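Local coordinates for protein multicopper oxidase (Uncultured bacterium, PDB 4E9X) that probably oxidises substrates at a mononuclear copper site and reduces dioxygen to water at a copper cluster, as in other two-domain laccase-like multicopper oxidases, at residues M210-K215 with Y237-E242; T137-M142 with V188-F193; Y23-F28 with S145-A150. All blocks are in the same frame, centred on the assembly; numbering follows the deposited sequence.

Contact 1 of 3, residues M210-K215 with Y237-E242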
loop_
_atom_site.group_PDB
_atom_site.type_symbol
_atom_site.label_atom_id
_atom_site.label_comp_id
_atom_site.label_asym_id
_atom_site.label_seq_id
_atom_site.Cartn_x
_atom_site.Cartn_y
_atom_site.Cartn_z
ATOM N N MET A 210 -17.209 -6.757 1.613
ATOM C CA MET A 210 -17.465 -5.639 0.746
ATOM C C MET A 210 -17.250 -6.083 -0.706
ATOM O O MET A 210 -16.257 -6.737 -1.049
ATOM C CB MET A 210 -16.455 -4.517 1.012
ATOM C CG MET A 210 -16.717 -3.859 2.382
ATOM S SD MET A 210 -15.398 -2.710 2.860
ATOM C CE MET A 210 -14.129 -3.827 3.462
ATOM N N LEU A 211 -18.151 -5.729 -1.596
ATOM C CA LEU A 211 -17.947 -5.931 -3.023
ATOM C C LEU A 211 -17.335 -4.647 -3.579
ATOM O O LEU A 211 -18.017 -3.615 -3.590
ATOM C CB LEU A 211 -19.269 -6.229 -3.734
ATOM C CG LEU A 211 -19.100 -6.459 -5.245
ATOM C CD1 LEU A 211 -18.240 -7.700 -5.535
ATOM C CD2 LEU A 211 -20.463 -6.588 -5.922
ATOM N N VAL A 212 -16.075 -4.711 -3.980
ATOM C CA VAL A 212 -15.372 -3.542 -4.551
ATOM C C VAL A 212 -15.833 -3.389 -6.001
ATOM O O VAL A 212 -15.569 -4.250 -6.850
ATOM C CB VAL A 212 -13.857 -3.735 -4.453
ATOM C CG1 VAL A 212 -13.201 -2.471 -5.018
ATOM C CG2 VAL A 212 -13.392 -4.030 -3.020
ATOM N N THR A 213 -16.550 -2.284 -6.278
ATOM C CA THR A 213 -17.122 -2.091 -7.602
ATOM C C THR A 213 -16.463 -0.998 -8.419
ATOM O O THR A 213 -16.623 -1.004 -9.626
ATOM C CB THR A 213 -18.628 -1.708 -7.441
ATOM O OG1 THR A 213 -18.754 -0.538 -6.638
ATOM C CG2 THR A 213 -19.418 -2.811 -6.718
ATOM N N HIS A 214 -15.798 -0.027 -7.773
ATOM C CA HIS A 214 -15.229 1.110 -8.511
ATOM C C HIS A 214 -13.861 1.489 -7.955
ATOM O O HIS A 214 -13.688 1.491 -6.729
ATOM C CB HIS A 214 -16.078 2.388 -8.420
ATOM C CG HIS A 214 -17.477 2.313 -8.973
ATOM N ND1 HIS A 214 -18.466 1.517 -8.390
ATOM C CD2 HIS A 214 -18.033 2.951 -10.041
ATOM C CE1 HIS A 214 -19.556 1.702 -9.100
ATOM N NE2 HIS A 214 -19.331 2.557 -10.111
ATOM N N LYS A 215 -12.986 1.803 -8.872
ATOM C CA LYS A 215 -11.649 2.295 -8.541
ATOM C C LYS A 215 -11.552 3.718 -9.097
ATOM O O LYS A 215 -11.783 3.924 -10.296
ATOM C CB LYS A 215 -10.581 1.376 -9.156
ATOM C CG LYS A 215 -9.209 1.972 -9.314
ATOM C CD LYS A 215 -8.527 2.405 -8.007
ATOM C CE LYS A 215 -7.131 2.912 -8.373
ATOM N NZ LYS A 215 -6.655 3.873 -7.359
ATOM N N TYR A 237 -12.099 4.160 -3.512
ATOM C CA TYR A 237 -12.715 2.872 -3.788
ATOM C C TYR A 237 -14.194 2.960 -3.431
ATOM O O TYR A 237 -14.503 3.495 -2.353
ATOM C CB TYR A 237 -12.077 1.736 -2.955
ATOM C CG TYR A 237 -10.685 1.452 -3.486
ATOM C CD1 TYR A 237 -10.507 0.488 -4.501
ATOM C CD2 TYR A 237 -9.552 2.130 -3.000
ATOM C CE1 TYR A 237 -9.224 0.208 -5.013
ATOM C CE2 TYR A 237 -8.292 1.857 -3.501
ATOM C CZ TYR A 237 -8.142 0.905 -4.509
ATOM O OH TYR A 237 -6.869 0.635 -5.022
ATOM N N ASP A 238 -15.087 2.430 -4.280
ATOM C CA ASP A 238 -16.476 2.292 -3.901
ATOM C C ASP A 238 -16.745 0.826 -3.690
ATOM O O ASP A 238 -16.314 -0.012 -4.485
ATOM C CB ASP A 238 -17.450 2.775 -4.974
ATOM C CG ASP A 238 -17.401 4.214 -5.449
ATOM O OD1 ASP A 238 -16.458 4.962 -5.123
ATOM O OD2 ASP A 238 -18.365 4.591 -6.135
ATOM N N VAL A 239 -17.498 0.532 -2.621
ATOM C CA VAL A 239 -17.869 -0.846 -2.336
ATOM C C VAL A 239 -19.383 -0.874 -2.054
ATOM O O VAL A 239 -20.028 0.152 -1.824
ATOM C CB VAL A 239 -17.117 -1.407 -1.112
ATOM C CG1 VAL A 239 -15.589 -1.260 -1.319
ATOM C CG2 VAL A 239 -17.571 -0.745 0.203
ATOM N N ILE A 240 -19.931 -2.088 -2.089
ATOM C CA ILE A 240 -21.303 -2.376 -1.651
ATOM C C ILE A 240 -21.234 -3.360 -0.496
ATOM O O ILE A 240 -20.553 -4.395 -0.581
ATOM C CB ILE A 240 -22.119 -3.008 -2.820
ATOM C CG1 ILE A 240 -22.253 -2.046 -4.017
ATOM C CG2 ILE A 240 -23.473 -3.468 -2.318
ATOM C CD1 ILE A 240 -23.122 -0.839 -3.675
ATOM N N ILE A 241 -21.981 -3.046 0.562
ATOM C CA ILE A 241 -22.249 -4.004 1.634
ATOM C C ILE A 241 -23.738 -4.316 1.612
ATOM O O ILE A 241 -24.564 -3.401 1.646
ATOM C CB ILE A 241 -21.831 -3.475 3.018
ATOM C CG1 ILE A 241 -20.294 -3.429 3.103
ATOM C CG2 ILE A 241 -22.453 -4.341 4.119
ATOM C CD1 ILE A 241 -19.753 -2.854 4.397
ATOM N N GLU A 242 -24.081 -5.602 1.563
ATOM C CA GLU A 242 -25.451 -6.065 1.798
ATOM C C GLU A 242 -25.668 -6.132 3.290
ATOM O O GLU A 242 -25.003 -6.953 3.947
ATOM C CB GLU A 242 -25.706 -7.452 1.145
ATOM C CG GLU A 242 -25.353 -7.530 -0.342
ATOM C CD GLU A 242 -26.422 -6.946 -1.253
ATOM O OE1 GLU A 242 -27.592 -6.774 -0.834
ATOM O OE2 GLU A 242 -26.076 -6.687 -2.417
HETATM O O HOH W 1 -20.436 0.833 -4.917
HETATM O O HOH W 2 -14.070 4.652 -6.476
#

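Contact 2 of 3, residues T137-M142 with V188-F193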
loop_
_atom_site.group_PDB
_atom_site.type_symbol
_atom_site.label_atom_id
_atom_site.label_comp_id
_atom_site.label_asym_id
_atom_site.label_seq_id
_atom_site.Cartn_x
_atom_site.Cartn_y
_atom_site.Cartn_z
ATOM N N THR A 137 -29.591 1.737 -0.969
ATOM C CA THR A 137 -30.531 2.431 -0.094
ATOM C C THR A 137 -29.812 3.434 0.798
ATOM O O THR A 137 -30.457 4.289 1.407
ATOM C CB THR A 137 -31.337 1.469 0.784
ATOM O OG1 THR A 137 -30.395 0.788 1.602
ATOM C CG2 THR A 137 -32.095 0.451 -0.089
ATOM N N LYS A 138 -28.486 3.391 0.831
ATOM C CA LYS A 138 -27.743 4.335 1.670
ATOM C C LYS A 138 -26.362 4.531 1.051
ATOM O O LYS A 138 -25.735 3.525 0.709
ATOM C CB LYS A 138 -27.586 3.765 3.071
ATOM C CG LYS A 138 -27.029 4.798 4.072
ATOM C CD LYS A 138 -26.693 4.105 5.385
ATOM C CE LYS A 138 -27.899 3.402 6.033
ATOM N NZ LYS A 138 -28.998 4.398 6.202
ATOM N N ASP A 139 -25.952 5.772 0.902
ATOM C CA ASP A 139 -24.671 6.158 0.292
ATOM C C ASP A 139 -23.859 6.826 1.357
ATOM O O ASP A 139 -24.412 7.656 2.098
ATOM C CB ASP A 139 -25.003 7.036 -0.934
ATOM C CG ASP A 139 -23.880 7.244 -1.911
ATOM O OD1 ASP A 139 -22.737 6.813 -1.699
ATOM O OD2 ASP A 139 -24.185 7.881 -2.956
ATOM N N VAL A 140 -22.598 6.445 1.492
ATOM C CA VAL A 140 -21.741 6.771 2.624
ATOM C C VAL A 140 -20.383 7.241 2.123
ATOM O O VAL A 140 -19.734 6.538 1.371
ATOM C CB VAL A 140 -21.554 5.481 3.465
ATOM C CG1 VAL A 140 -20.570 5.622 4.625
ATOM C CG2 VAL A 140 -22.934 4.999 3.986
ATOM N N ILE A 141 -19.964 8.406 2.599
ATOM C CA ILE A 141 -18.631 8.956 2.272
ATOM C C ILE A 141 -17.741 8.821 3.464
ATOM O O ILE A 141 -18.096 9.290 4.556
ATOM C CB ILE A 141 -18.786 10.422 1.826
ATOM C CG1 ILE A 141 -19.318 10.469 0.364
ATOM C CG2 ILE A 141 -17.483 11.230 1.963
ATOM C CD1 ILE A 141 -19.783 11.832 -0.105
ATOM N N MET A 142 -16.562 8.235 3.274
ATOM C CA MET A 142 -15.532 8.085 4.313
ATOM C C MET A 142 -14.197 8.630 3.821
ATOM O O MET A 142 -13.509 7.991 3.003
ATOM C CB MET A 142 -15.332 6.612 4.718
ATOM C CG MET A 142 -16.599 6.066 5.426
ATOM S SD MET A 142 -16.192 4.504 6.200
ATOM C CE MET A 142 -17.788 3.879 6.721
ATOM N N VAL A 188 -28.891 -1.778 1.430
ATOM C CA VAL A 188 -27.793 -2.011 0.473
ATOM C C VAL A 188 -26.968 -0.748 0.524
ATOM O O VAL A 188 -27.430 0.339 0.140
ATOM C CB VAL A 188 -28.364 -2.246 -0.936
ATOM C CG1 VAL A 188 -27.191 -2.449 -1.938
ATOM C CG2 VAL A 188 -29.287 -3.436 -0.910
ATOM N N VAL A 189 -25.745 -0.894 1.048
ATOM C CA VAL A 189 -24.965 0.297 1.460
ATOM C C VAL A 189 -23.809 0.489 0.462
ATOM O O VAL A 189 -23.005 -0.409 0.293
ATOM C CB VAL A 189 -24.438 0.141 2.873
ATOM C CG1 VAL A 189 -23.753 1.439 3.334
ATOM C CG2 VAL A 189 -25.568 -0.221 3.860
ATOM N N LYS A 190 -23.754 1.682 -0.143
ATOM C CA LYS A 190 -22.592 2.022 -0.985
ATOM C C LYS A 190 -21.651 2.817 -0.089
ATOM O O LYS A 190 -22.100 3.825 0.487
ATOM C CB LYS A 190 -23.076 2.822 -2.198
ATOM C CG LYS A 190 -21.900 3.373 -3.034
ATOM C CD LYS A 190 -22.457 4.071 -4.289
ATOM C CE LYS A 190 -21.435 4.515 -5.263
ATOM N NZ LYS A 190 -20.806 3.417 -6.055
ATOM N N ILE A 191 -20.394 2.383 0.039
ATOM C CA ILE A 191 -19.397 3.157 0.795
ATOM C C ILE A 191 -18.325 3.626 -0.193
ATOM O O ILE A 191 -17.807 2.816 -0.963
ATOM C CB ILE A 191 -18.816 2.366 1.959
ATOM C CG1 ILE A 191 -19.971 1.937 2.902
ATOM C CG2 ILE A 191 -17.808 3.213 2.709
ATOM C CD1 ILE A 191 -19.804 0.581 3.459
ATOM N N ARG A 192 -18.029 4.905 -0.101
ATOM C CA ARG A 192 -16.988 5.539 -0.930
ATOM C C ARG A 192 -15.847 5.913 -0.000
ATOM O O ARG A 192 -16.011 6.823 0.833
ATOM C CB ARG A 192 -17.581 6.774 -1.601
ATOM C CG ARG A 192 -18.816 6.461 -2.465
ATOM C CD ARG A 192 -19.440 7.737 -2.964
ATOM N NE ARG A 192 -20.796 7.625 -3.517
ATOM C CZ ARG A 192 -21.059 7.796 -4.797
ATOM N NH1 ARG A 192 -20.140 7.950 -5.759
ATOM N NH2 ARG A 192 -22.348 7.767 -5.166
ATOM N N PHE A 193 -14.708 5.228 -0.162
ATOM C CA PHE A 193 -13.510 5.509 0.626
ATOM C C PHE A 193 -12.603 6.497 -0.125
ATOM O O PHE A 193 -12.397 6.307 -1.328
ATOM C CB PHE A 193 -12.671 4.233 0.844
ATOM C CG PHE A 193 -13.366 3.103 1.581
ATOM C CD1 PHE A 193 -13.826 3.271 2.898
ATOM C CD2 PHE A 193 -13.492 1.872 1.009
ATOM C CE1 PHE A 193 -14.412 2.220 3.585
ATOM C CE2 PHE A 193 -14.116 0.815 1.692
ATOM C CZ PHE A 193 -14.526 0.972 3.013
#

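Contact 3 of 3, residues Y23-F28 with S145-A150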
loop_
_atom_site.group_PDB
_atom_site.type_symbol
_atom_site.label_atom_id
_atom_site.label_comp_id
_atom_site.label_asym_id
_atom_site.label_seq_id
_atom_site.Cartn_x
_atom_site.Cartn_y
_atom_site.Cartn_z
ATOM N N TYR A 23 -7.704 21.601 16.275
ATOM C CA TYR A 23 -6.748 21.714 15.177
ATOM C C TYR A 23 -7.112 22.910 14.309
ATOM O O TYR A 23 -8.266 23.041 13.891
ATOM C CB TYR A 23 -6.762 20.401 14.376
ATOM C CG TYR A 23 -5.395 20.033 13.824
ATOM C CD1 TYR A 23 -4.604 19.114 14.528
ATOM C CD2 TYR A 23 -4.869 20.543 12.649
ATOM C CE1 TYR A 23 -3.348 18.713 14.124
ATOM C CE2 TYR A 23 -3.597 20.160 12.215
ATOM C CZ TYR A 23 -2.854 19.267 12.940
ATOM O OH TYR A 23 -1.602 18.872 12.469
ATOM N N LYS A 24 -6.168 23.793 14.026
ATOM C CA LYS A 24 -6.363 24.910 13.102
ATOM C C LYS A 24 -6.318 24.397 11.675
ATOM O O LYS A 24 -5.367 23.725 11.261
ATOM C CB LYS A 24 -5.301 25.991 13.294
ATOM C CG LYS A 24 -5.413 26.754 14.616
ATOM C CD LYS A 24 -4.604 28.032 14.492
ATOM C CE LYS A 24 -4.856 29.070 15.548
ATOM N NZ LYS A 24 -5.933 28.997 16.524
ATOM N N VAL A 25 -7.355 24.698 10.914
ATOM C CA VAL A 25 -7.520 24.186 9.579
ATOM C C VAL A 25 -7.907 25.325 8.637
ATOM O O VAL A 25 -8.284 26.417 9.071
ATOM C CB VAL A 25 -8.564 23.056 9.482
ATOM C CG1 VAL A 25 -8.034 21.837 10.323
ATOM C CG2 VAL A 25 -9.950 23.493 9.902
ATOM N N PHE A 26 -7.814 25.103 7.338
ATOM C CA PHE A 26 -8.333 25.995 6.322
ATOM C C PHE A 26 -9.558 25.319 5.699
ATOM O O PHE A 26 -9.455 24.597 4.729
ATOM C CB PHE A 26 -7.271 26.283 5.262
ATOM C CG PHE A 26 -6.054 27.047 5.761
ATOM C CD1 PHE A 26 -6.161 28.300 6.346
ATOM C CD2 PHE A 26 -4.793 26.471 5.612
ATOM C CE1 PHE A 26 -5.031 29.008 6.761
ATOM C CE2 PHE A 26 -3.662 27.172 6.029
ATOM C CZ PHE A 26 -3.804 28.441 6.580
ATOM N N GLY A 27 -10.714 25.539 6.307
ATOM C CA GLY A 27 -11.893 24.758 5.904
ATOM C C GLY A 27 -12.627 25.437 4.782
ATOM O O GLY A 27 -12.979 26.627 4.838
ATOM N N PHE A 28 -12.904 24.701 3.723
ATOM C CA PHE A 28 -13.834 25.146 2.700
ATOM C C PHE A 28 -15.195 25.343 3.374
ATOM O O PHE A 28 -15.688 24.464 4.077
ATOM C CB PHE A 28 -13.900 24.112 1.574
ATOM C CG PHE A 28 -12.609 24.038 0.739
ATOM C CD1 PHE A 28 -12.193 25.150 0.015
ATOM C CD2 PHE A 28 -11.855 22.889 0.718
ATOM C CE1 PHE A 28 -11.012 25.143 -0.741
ATOM C CE2 PHE A 28 -10.724 22.853 -0.061
ATOM C CZ PHE A 28 -10.289 23.965 -0.817
ATOM N N SER A 145 -7.822 10.665 6.874
ATOM C CA SER A 145 -6.656 11.534 6.921
ATOM C C SER A 145 -5.978 11.328 8.278
ATOM O O SER A 145 -6.412 10.575 9.152
ATOM C CB SER A 145 -6.997 12.983 6.654
ATOM O OG SER A 145 -7.770 13.538 7.701
ATOM N N THR A 146 -4.846 12.029 8.353
ATOM C CA THR A 146 -4.005 11.953 9.548
ATOM C C THR A 146 -3.655 13.352 10.040
ATOM O O THR A 146 -3.774 14.338 9.308
ATOM C CB THR A 146 -2.694 11.136 9.332
ATOM O OG1 THR A 146 -1.783 11.925 8.570
ATOM C CG2 THR A 146 -3.008 9.839 8.594
ATOM N N TRP A 147 -3.182 13.444 11.278
ATOM C CA TRP A 147 -2.984 14.740 11.926
ATOM C C TRP A 147 -1.686 14.681 12.732
ATOM O O TRP A 147 -1.371 13.663 13.309
ATOM C CB TRP A 147 -4.112 15.107 12.886
ATOM C CG TRP A 147 -5.461 15.010 12.197
ATOM C CD1 TRP A 147 -6.209 13.857 12.079
ATOM C CD2 TRP A 147 -6.176 16.032 11.529
ATOM N NE1 TRP A 147 -7.379 14.124 11.366
ATOM C CE2 TRP A 147 -7.372 15.451 11.023
ATOM C CE3 TRP A 147 -5.901 17.402 11.301
ATOM C CZ2 TRP A 147 -8.321 16.199 10.305
ATOM C CZ3 TRP A 147 -6.874 18.101 10.581
ATOM C CH2 TRP A 147 -8.061 17.527 10.090
ATOM N N GLU A 148 -0.988 15.817 12.777
ATOM C CA GLU A 148 0.279 15.924 13.521
ATOM C C GLU A 148 0.068 16.879 14.682
ATOM O O GLU A 148 -0.002 18.095 14.468
ATOM C CB GLU A 148 1.362 16.489 12.595
ATOM C CG GLU A 148 1.593 15.537 11.420
ATOM C CD GLU A 148 2.300 16.150 10.248
ATOM O OE1 GLU A 148 2.702 17.327 10.409
ATOM O OE2 GLU A 148 2.477 15.555 9.180
ATOM N N SER A 149 -0.078 16.394 15.905
ATOM C CA SER A 149 -0.476 17.282 16.993
ATOM C C SER A 149 0.523 18.406 17.241
ATOM O O SER A 149 0.082 19.470 17.730
ATOM C CB SER A 149 -0.699 16.478 18.294
ATOM O OG SER A 149 0.506 15.952 18.799
ATOM N N ALA A 150 1.799 18.211 16.920
ATOM C CA ALA A 150 2.745 19.295 17.224
ATOM C C ALA A 150 2.457 20.580 16.469
ATOM O O ALA A 150 2.914 21.653 16.868
ATOM C CB ALA A 150 4.162 18.850 16.890
#

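Contact 1 of 3, residues M210-K215 with Y237-E242
A classic beta bulge interrupts the antiparallel pairing of strand 210-215 with residues 237-242 of strand 236-243, in the second cupredoxin-like domain: Thr213 and His214 both face Asp238. Before the bulge, Leu211 and Ile240 form a hydrogen-bonded pair, with Leu211 N 2.9 Å from Ile240 O and the N-H...O angle an almost straight 175°. At the bulge Asp238 O accepts Thr213 N at 2.9 Å and, weakly, His214 N. Asp238 N returns a bond to His214 O, which restores the pairing one residue out of step.

On one face of the sheet Val212 CG2 packs on Val239 CG1, and Val212 CG1 reaches the edge of the Tyr237 ring at CD1. Farther along, Met210 CG lies 3.7 Å from Ile241 CG1, the two side chains running side by side. The Tyr237 hydroxyl and the Lys215 ammonium both bind Glu235, and Lys215 NZ also bonds Thr228 O of a neighbouring subunit.

On the face shared by His214 and Asp238, the Asp238 carboxylate, which also forms a salt bridge with Lys190, sets OD2 over one face of the imidazole, toward its rim. In the plane of that imidazole, ND1 of His214 shares a 2.7 Å hydrogen bond with Thr213 OG1.

Contact 2 of 3, residues T137-M142 with V188-F193
The Arg192 guanidinium has the Asp139 carboxylate at its edge, the two planes only 26° apart, while the CE methylene of Lys190 lies 3.3 Å above the guanidinium plane, over its centre. The grip is side-on: Arg192 NE reaches Asp139 OD1 at 2.8 Å, nearly straight at 171°, and Arg192 NH2 reaches Asp139 OD2 at 2.9 Å. Each oxygen uses its syn lone pair, and the two bonds together fix the rotation of both flat groups. Asp139 CG stands anti to the backbone N (chi1 -164°), and from there the carboxylate oxygens meet Arg192. An alanine in place of Arg192 would probably leave the Asp139 carboxylate without its two-pronged charged mate and free to turn, and uncover the flank of Lys190. The remaining nitrogen, Arg192 NH1, bonds Thr100, and Lys190 NZ, besides its Asp238 partner, forms a salt bridge with Glu133.

On the opposite face of the sheet the flat group is the Phe193 ring. Ile191 CG2 sits over one of its faces, toward the rim, and Met142 SD lies at its edge, 3.9 Å from Phe193 CE1, a Met-aromatic contact. Val140 continues this apolar layer, its CG2 3.7 Å from Val189 CG1, and Phe251 of strand 248-253 packs on Met142, Ile191 and Phe193.

At the N-terminal end Thr137 OG1 accepts Val188 N at 3.0 Å, and the same hydroxyl also hydrogen-bonds Asp187. Beyond it Lys190 N bonds Lys138 O, and Val140 N bonds Lys190 O in turn. This alternation continues through Arg192 to Met142 N, the regular register of two parallel neighbours inside a mixed sheet, one layer of the cupredoxin-like beta sandwich of the second domain.

Contact 3 of 3, residues Y23-F28 with S145-A150
Tyr23 and Trp147 meet in a T-shaped stack, the edge of the indole directed at the face of the phenol. The ring planes are inclined at 65°, and the centroids of the phenol and of the six-membered indole ring lie 4.9 Å apart. Trp147 CE3 stands over the centre of the Tyr23 ring, 3.6 Å from Tyr23 CD2 at its closest. Next along the indole edge, Trp147 CZ3 touches Val25 CG1 at 3.9 Å; Tyr23 and Val25, two residues apart on their strand, thus receive adjacent carbons of one edge.

The phenol is held at its far end as well. Tyr23 OH donates to Glu148 O at 2.7 Å, approaching from above the carbonyl plane, 41° out of it. Relative to the phenol, that same oxygen lies near the ring plane, at the edge. Tyr23 therefore has an aromatic partner over one face and a polar anchor at its tip, both from consecutive residues, which would restrict its rotation. Trp147 NE1 bonds Ser169 OG of strand 167-170.

The contact ties strand 21-28 of the first domain to strand 138-147 of the second and the residues that follow it. Val115 of helix 109-115 packs against Tyr23 and Glu148, and Val17 of strand 3-18 against Trp147.

In the fold
Along the chain, contacts 2 and 3 interleave, whereas contact 1 comes after both have closed. Contacts 1 and 2 are close neighbours, their centres about 9 Å apart, in one mixed sheet where strand 187-195 lies between strands 138-147 and 236-243. The Lys190 to Asp238 bridge joins them directly. Contact 3 lies on the other side of the chain's centre, its centre about 25 Å from that of contact 2 and 28 Å from that of contact 1. Strand 138-147 spans the gap, entering the sheet in contact 2 and meeting the first domain in contact 3. One strand thereby connects the framework of the second domain to the domain holding the mononuclear copper site.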